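Local coordinates for hemoglobin-like protein (Methylacidiphilum infernorum, PDB 4NK2), which binds a b-type heme as a group II truncated hemoglobin and is probably an oxygen-binding or oxygen-carrying protein, at residues H71-L74 with M75-K78; V182-S185 with E186-D189. All coordinates share one frame; numbering follows the deposited sequence.

Contact 1 of 2, residues H71-L74 with M75-K78; sequences HENL and MKSK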
loop_
_atom_site.group_PDB
_atom_site.type_symbol
_atom_site.label_atom_id
_atom_site.label_comp_id
_atom_site.label_asym_id
_atom_site.label_seq_id
_atom_site.Cartn_x
_atom_site.Cartn_y
_atom_site.Cartn_z
ATOM N N HIS A 71 -12.451 14.461 15.720
ATOM C CA HIS A 71 -11.007 14.786 15.914
ATOM C C HIS A 71 -10.588 14.769 17.356
ATOM O O HIS A 71 -9.514 14.280 17.598
ATOM C CB HIS A 71 -10.676 16.112 15.220
ATOM C CG HIS A 71 -10.387 15.957 13.757
ATOM N ND1 HIS A 71 -9.125 15.687 13.282
ATOM C CD2 HIS A 71 -11.198 15.998 12.673
ATOM C CE1 HIS A 71 -9.162 15.584 11.966
ATOM N NE2 HIS A 71 -10.410 15.765 11.570
ATOM N N GLU A 72 -11.430 15.144 18.298
ATOM C CA GLU A 72 -11.096 15.003 19.718
ATOM C C GLU A 72 -10.835 13.528 20.037
ATOM O O GLU A 72 -9.871 13.191 20.736
ATOM C CB GLU A 72 -12.201 15.590 20.603
ATOM C CG GLU A 72 -12.306 17.104 20.478
ATOM C CD GLU A 72 -13.558 17.662 21.110
ATOM O OE1 GLU A 72 -14.273 16.903 21.799
ATOM O OE2 GLU A 72 -13.835 18.860 20.911
ATOM N N ASN A 73 -11.678 12.643 19.507
ATOM C CA ASN A 73 -11.499 11.206 19.702
ATOM C C ASN A 73 -10.172 10.735 19.092
ATOM O O ASN A 73 -9.420 9.988 19.711
ATOM C CB ASN A 73 -12.681 10.425 19.097
ATOM C CG ASN A 73 -13.987 10.637 19.874
ATOM O OD1 ASN A 73 -13.969 11.146 20.998
ATOM N ND2 ASN A 73 -15.121 10.247 19.275
ATOM N N LEU A 74 -9.896 11.170 17.868
ATOM C CA LEU A 74 -8.643 10.815 17.205
ATOM C C LEU A 74 -7.405 11.203 18.026
ATOM O O LEU A 74 -6.428 10.447 18.063
ATOM C CB LEU A 74 -8.573 11.454 15.817
ATOM C CG LEU A 74 -9.416 10.804 14.725
ATOM C CD1 LEU A 74 -9.389 11.672 13.479
ATOM C CD2 LEU A 74 -8.897 9.398 14.411
ATOM N N MET A 75 -7.441 12.346 18.696
ATOM C CA MET A 75 -6.297 12.791 19.477
ATOM C C MET A 75 -6.092 11.927 20.716
ATOM O O MET A 75 -5.004 11.861 21.248
ATOM C CB MET A 75 -6.412 14.268 19.867
ATOM C CG MET A 75 -6.400 15.282 18.727
ATOM S SD MET A 75 -5.039 15.228 17.545
ATOM C CE MET A 75 -3.636 15.522 18.578
ATOM N N LYS A 76 -7.135 11.250 21.157
ATOM C CA LYS A 76 -7.051 10.388 22.314
ATOM C C LYS A 76 -6.813 8.945 21.934
ATOM O O LYS A 76 -6.800 8.080 22.786
ATOM C CB LYS A 76 -8.341 10.476 23.125
ATOM C CG LYS A 76 -8.452 11.714 23.959
ATOM C CD LYS A 76 -9.878 12.137 24.116
ATOM C CE LYS A 76 -10.801 10.941 24.153
ATOM N NZ LYS A 76 -12.143 11.305 24.664
ATOM N N SER A 77 -6.633 8.691 20.649
ATOM C CA SER A 77 -6.542 7.321 20.128
ATOM C C SER A 77 -5.111 6.911 19.823
ATOM O O SER A 77 -4.201 7.739 19.858
ATOM C CB SER A 77 -7.343 7.202 18.835
ATOM O OG SER A 77 -6.592 7.742 17.760
ATOM N N LYS A 78 -4.926 5.649 19.468
ATOM C CA LYS A 78 -3.611 5.117 19.161
ATOM C C LYS A 78 -3.009 5.606 17.848
ATOM O O LYS A 78 -1.880 5.295 17.551
ATOM C CB LYS A 78 -3.638 3.596 19.167
ATOM C CG LYS A 78 -3.627 2.969 20.540
ATOM C CD LYS A 78 -4.116 1.543 20.468
ATOM C CE LYS A 78 -3.779 0.762 21.722
ATOM N NZ LYS A 78 -4.229 1.441 22.966
#

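Contact 2 of 2, residues V182-S185 with E186-D189; sequences VPYS and EIQD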
loop_
_atom_site.group_PDB
_atom_site.type_symbol
_atom_site.label_atom_id
_atom_site.label_comp_id
_atom_site.label_asym_id
_atom_site.label_seq_id
_atom_site.Cartn_x
_atom_site.Cartn_y
_atom_site.Cartn_z
ATOM N N VAL A 182 -17.233 -3.153 7.918
ATOM C CA VAL A 182 -18.057 -2.942 9.102
ATOM C C VAL A 182 -19.451 -2.496 8.661
ATOM O O VAL A 182 -19.720 -1.306 8.563
ATOM C CB VAL A 182 -17.439 -1.889 10.045
ATOM C CG1 VAL A 182 -18.246 -1.785 11.343
ATOM C CG2 VAL A 182 -15.990 -2.241 10.359
ATOM N N PRO A 183 -20.337 -3.457 8.365
ATOM C CA PRO A 183 -21.682 -3.064 7.928
ATOM C C PRO A 183 -22.459 -2.456 9.090
ATOM O O PRO A 183 -22.184 -2.777 10.257
ATOM C CB PRO A 183 -22.318 -4.392 7.503
ATOM C CG PRO A 183 -21.576 -5.435 8.301
ATOM C CD PRO A 183 -20.164 -4.922 8.402
ATOM N N TYR A 184 -23.408 -1.587 8.773
ATOM C CA TYR A 184 -24.153 -0.877 9.804
ATOM C C TYR A 184 -24.796 -1.852 10.784
ATOM O O TYR A 184 -24.939 -1.551 11.968
ATOM C CB TYR A 184 -25.211 0.003 9.148
ATOM C CG TYR A 184 -25.942 0.901 10.111
ATOM C CD1 TYR A 184 -25.300 1.977 10.705
ATOM C CD2 TYR A 184 -27.283 0.675 10.417
ATOM C CE1 TYR A 184 -25.966 2.812 11.580
ATOM C CE2 TYR A 184 -27.958 1.496 11.286
ATOM C CZ TYR A 184 -27.303 2.561 11.862
ATOM O OH TYR A 184 -27.990 3.373 12.734
ATOM N N SER A 185 -25.164 -3.029 10.291
ATOM C CA SER A 185 -25.854 -4.018 11.118
ATOM C C SER A 185 -25.002 -4.479 12.300
ATOM O O SER A 185 -25.535 -4.784 13.371
ATOM C CB SER A 185 -26.268 -5.214 10.265
ATOM O OG SER A 185 -25.128 -5.840 9.699
ATOM N N GLU A 186 -23.694 -4.504 12.118
ATOM C CA GLU A 186 -22.785 -4.900 13.184
ATOM C C GLU A 186 -22.750 -3.909 14.328
ATOM O O GLU A 186 -22.437 -4.266 15.439
ATOM C CB GLU A 186 -21.375 -5.078 12.631
ATOM C CG GLU A 186 -20.348 -5.496 13.646
ATOM C CD GLU A 186 -18.984 -5.682 13.034
ATOM O OE1 GLU A 186 -18.902 -5.833 11.817
ATOM O OE2 GLU A 186 -17.998 -5.670 13.773
ATOM N N ILE A 187 -23.069 -2.658 14.046
ATOM C CA ILE A 187 -22.955 -1.597 15.051
ATOM C C ILE A 187 -24.265 -0.873 15.362
ATOM O O ILE A 187 -24.276 0.048 16.178
ATOM C CB ILE A 187 -21.919 -0.529 14.632
ATOM C CG1 ILE A 187 -22.398 0.217 13.387
ATOM C CG2 ILE A 187 -20.553 -1.165 14.381
ATOM C CD1 ILE A 187 -21.411 1.282 12.884
ATOM N N GLN A 188 -25.363 -1.271 14.724
ATOM C CA GLN A 188 -26.599 -0.504 14.851
ATOM C C GLN A 188 -27.129 -0.458 16.279
ATOM O O GLN A 188 -27.684 0.565 16.705
ATOM C CB GLN A 188 -27.680 -1.001 13.879
ATOM C CG GLN A 188 -28.054 -2.471 14.023
ATOM C CD GLN A 188 -28.933 -2.941 12.880
ATOM O OE1 GLN A 188 -29.527 -2.131 12.155
ATOM N NE2 GLN A 188 -29.014 -4.251 12.704
ATOM N N ASP A 189 -26.950 -1.550 17.019
ATOM C CA ASP A 189 -27.432 -1.603 18.392
ATOM C C ASP A 189 -26.705 -0.582 19.259
ATOM O O ASP A 189 -27.308 0.056 20.120
ATOM C CB ASP A 189 -27.264 -3.012 18.963
ATOM C CG ASP A 189 -28.218 -4.013 18.333
ATOM O OD1 ASP A 189 -28.193 -5.192 18.750
ATOM O OD2 ASP A 189 -29.002 -3.625 17.431
HETATM O O HOH W 1 -25.540 -4.140 16.342
#

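Contact 1 of 2, residues H71-L74 with M75-K78
M75 N is hydrogen-bonded to H71 O at 3.0 Å, after which the spiral tightens: K76 N is hydrogen-bonded to N73 O and keeps a weak bond to E72 O. S77 closes the turn on a single acceptor. Its backbone N is hydrogen-bonded to L74 O at 3.1 Å, and its OG donates to the same oxygen, L74 O, at 2.7 Å; both donors come in from one face of the carbonyl plane, the hydroxyl much nearer that plane, tilted 23° from it. A chi1 of 79° places OG between the backbone N and the carbonyl carbon of S77, from where it can fold back onto the turn, and OG is also hydrogen-bonded to I79 N. This is the C-terminal end of helix 53-75 in the globin domain, where the chain passes into the loop leading to helix 87-104. Without the hydroxyl, as with an alanine here, L74 O would probably keep only the backbone N of S77 as a strong donor in this turn, and I79 N would lose its mate. K76 lies back along the helix end, its CD 3.5 Å from E72 O, while the bent chain brings NZ to 4.1 Å from N73 OD1, too far for a hydrogen bond; the amide nitrogen of N73 instead bonds C140 O in helix 131-147. M75 turns CG against H71 O at 3.5 Å. The CD1 methyl of L74 rides above one face of the H71 imidazole, displaced toward its rim. L74 and M75 both touch F83 in the following loop, L74 also meets I79 and comes within about 4 Å, side chain to side chain, of heme-binding W137, and the H71 side chain stops about 6 Å from the heme.

Contact 2 of 2, residues V182-S185 with E186-D189
E186 opens the helical turn with its backbone N hydrogen-bonded to P183 O at 3.0 Å. Its side chain runs out fully extended, CG anti to the backbone N (chi1 -180°), back past the start of the turn, so that OE1 lies 3.8 Å from P183 CD; OE2 forms a salt bridge with R180. I187 N likewise bonds three residues back, to Y184 O at 3.0 Å, giving two successive turns of 3-10 type spacing. The I187 branches part company: CG1 rests 3.4 Å from Y184 O and approaches the tyrosine ring obliquely, whereas CG2 meets V182 CG1 at 3.9 Å, the two side chains crossing at about a right angle. Q188 sits above one face of the Y184 ring, its CA offset toward the rim and its CB 3.6 Å from Y184 CE2. The amide plane stands 74° from the ring, and NE2 reaches back beside S185 CA. D189 joins through water 1, which accepts from its backbone N and donates to S185 O. The chain leads here from a loop into the weakly bonded start of helix 184-192 near the C-terminus; Y184 and I187 lean on W159 of helix 155-165, Y184 touches L155 and E156 as well, and V182 is tied to that same helix through E163 and W159.

Both contacts are local turns at the protein surface, each with one buried residue, L74 in contact 1 and I187 in contact 2, but they mark opposite ends of different helices. Contact 1 finishes helix 53-75 and faces helices 87-104 and 131-147 near the heme; contact 2 leads into helix 184-192 and lies against helix 155-165. Backbone and hydroxyl hydrogen bonds that end a helix dominate the first, whereas the second combines apolar and ring contacts with a water bridge, and its one acidic side chain in contact turns to an arginine outside both segments. They do not touch: their centres are 22 Å apart and their nearest atoms about 13 Å.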